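Local atomic coordinates of NreA protein (Staphylococcus carnosus subsp. carnosus TM300, PDB entry 4IUH), a protein that binds nitrate, probably through its GAF domain, and serves as the cytosolic nitrate receptor of the staphylococcal nitrate regulation system. Residues L105-P108 with I109-S112. Numbering follows the deposited sequence.
Sequences LGYP and IVLS
Two backbone amides converge on the carbonyl oxygen of P108, unequally. S112 N donates to P108 O at 2.9 Å in a nearly straight bond (166°), the i+4 pairing of an alpha-helix, whereas L111 N reaches the same oxygen only weakly, at 3.3 Å. One residue earlier, Y107 O accepts V110 N at 2.9 Å; this i+3 bond is more bent, and its donor lies above the carbonyl plane. Together they illustrate how a short helix begins: Y107 lends its carbonyl to the first turn, and P108, which has no amide hydrogen to offer, occupies a position where none is required. Y107 links helix 101-106 to helix 108-112 within the GAF domain, just ahead of strand 115-125. Beside the Y107–V110 bond, CG2 of V110 packs against CB of Y107 at 3.7 Å, a methyl placed there by V110 chi1 of 169°, which sets CG2 beside its own backbone N. The Y107 side chain continues away from V110 to L79 and L82 of helix 78-86. At the more exposed side, L105 CD2 and L111 CD1 approach loosely, 4.4 Å apart, while the buried I109 packs on Y68 and I71.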
ATOM      1  N   LEU A 105     -14.835  -4.849  -2.035  1.00 17.88           N
ATOM      2  CA  LEU A 105     -15.471  -3.703  -2.678  1.00 18.92           C
ATOM      3  C   LEU A 105     -14.942  -2.390  -2.107  1.00 17.57           C
ATOM      4  O   LEU A 105     -14.868  -1.391  -2.809  1.00 17.92           O
ATOM      5  CB  LEU A 105     -16.994  -3.760  -2.529  1.00 21.37           C
ATOM      6  CG  LEU A 105     -17.712  -4.858  -3.318  1.00 23.57           C
ATOM      7  CD1 LEU A 105     -19.204  -4.884  -2.996  1.00 26.25           C
ATOM      8  CD2 LEU A 105     -17.487  -4.684  -4.810  1.00 24.45           C
ATOM      9  N   GLY A 106     -14.573  -2.402  -0.833  1.00 16.41           N
ATOM     10  CA  GLY A 106     -14.035  -1.220  -0.199  1.00 15.47           C
ATOM     11  C   GLY A 106     -12.556  -0.988  -0.467  1.00 13.67           C
ATOM     12  O   GLY A 106     -12.040   0.079  -0.148  1.00 13.18           O
ATOM     13  N   TYR A 107     -11.871  -1.980  -1.038  1.00 18.20           N
ATOM     14  CA  TYR A 107     -10.450  -1.848  -1.379  1.00 17.06           C
ATOM     15  C   TYR A 107     -10.235  -2.038  -2.879  1.00 18.47           C
ATOM     16  O   TYR A 107      -9.713  -3.073  -3.301  1.00 18.62           O
ATOM     17  CB  TYR A 107      -9.608  -2.901  -0.653  1.00 15.87           C
ATOM     18  CG  TYR A 107      -9.703  -2.915   0.859  1.00 15.50           C
ATOM     19  CD1 TYR A 107      -9.997  -1.766   1.579  1.00 15.66           C
ATOM     20  CD2 TYR A 107      -9.479  -4.089   1.563  1.00 15.50           C
ATOM     21  CE1 TYR A 107     -10.074  -1.789   2.963  1.00 15.82           C
ATOM     22  CE2 TYR A 107      -9.550  -4.126   2.943  1.00 15.63           C
ATOM     23  CZ  TYR A 107      -9.847  -2.977   3.639  1.00 15.93           C
ATOM     24  OH  TYR A 107      -9.923  -3.025   5.014  1.00 16.67           O
ATOM     25  N   PRO A 108     -10.620  -1.042  -3.690  1.00 14.38           N
ATOM     26  CA  PRO A 108     -10.617  -1.187  -5.155  1.00 16.72           C
ATOM     27  C   PRO A 108      -9.268  -1.565  -5.803  1.00 18.99           C
ATOM     28  O   PRO A 108      -9.283  -2.192  -6.864  1.00 23.03           O
ATOM     29  CB  PRO A 108     -11.094   0.189  -5.645  1.00 17.75           C
ATOM     30  CG  PRO A 108     -10.814   1.120  -4.506  1.00 15.84           C
ATOM     31  CD  PRO A 108     -11.045   0.306  -3.276  1.00 14.72           C
ATOM     32  N   ILE A 109      -8.131  -1.211  -5.205  1.00 12.98           N
ATOM     33  CA  ILE A 109      -6.856  -1.583  -5.825  1.00 12.99           C
ATOM     34  C   ILE A 109      -6.633  -3.095  -5.735  1.00 12.88           C
ATOM     35  O   ILE A 109      -5.964  -3.682  -6.587  1.00 13.82           O
ATOM     36  CB  ILE A 109      -5.644  -0.813  -5.237  1.00 11.93           C
ATOM     37  CG1 ILE A 109      -4.461  -0.850  -6.214  1.00 12.82           C
ATOM     38  CG2 ILE A 109      -5.262  -1.353  -3.864  1.00 10.41           C
ATOM     39  CD1 ILE A 109      -3.322   0.066  -5.840  1.00 12.45           C
ATOM     40  N   VAL A 110      -7.226  -3.716  -4.716  1.00 12.50           N
ATOM     41  CA  VAL A 110      -7.139  -5.158  -4.522  1.00 12.73           C
ATOM     42  C   VAL A 110      -7.799  -5.896  -5.686  1.00 14.69           C
ATOM     43  O   VAL A 110      -7.295  -6.916  -6.161  1.00 15.60           O
ATOM     44  CB  VAL A 110      -7.789  -5.583  -3.183  1.00 12.09           C
ATOM     45  CG1 VAL A 110      -7.949  -7.088  -3.112  1.00 12.98           C
ATOM     46  CG2 VAL A 110      -6.965  -5.085  -2.020  1.00 10.66           C
ATOM     47  N   LEU A 111      -8.923  -5.359  -6.152  1.00 20.62           N
ATOM     48  CA  LEU A 111      -9.650  -5.946  -7.273  1.00 24.75           C
ATOM     49  C   LEU A 111      -9.031  -5.574  -8.623  1.00 30.60           C
ATOM     50  O   LEU A 111      -8.899  -6.419  -9.506  1.00 32.99           O
ATOM     51  CB  LEU A 111     -11.124  -5.529  -7.228  1.00 24.18           C
ATOM     52  CG  LEU A 111     -11.921  -6.057  -6.031  1.00 19.70           C
ATOM     53  CD1 LEU A 111     -13.356  -5.536  -6.040  1.00 21.10           C
ATOM     54  CD2 LEU A 111     -11.908  -7.579  -6.001  1.00 20.54           C
ATOM     55  N   SER A 112      -8.657  -4.306  -8.780  1.00 18.65           N
ATOM     56  CA  SER A 112      -8.076  -3.841 -10.035  1.00 20.39           C
ATOM     57  C   SER A 112      -6.734  -4.519 -10.354  1.00 20.76           C
ATOM     58  O   SER A 112      -6.408  -4.742 -11.516  1.00 22.84           O
ATOM     59  CB  SER A 112      -7.920  -2.315 -10.039  1.00 20.06           C
ATOM     60  OG  SER A 112      -6.866  -1.902  -9.186  1.00 17.94           O
TER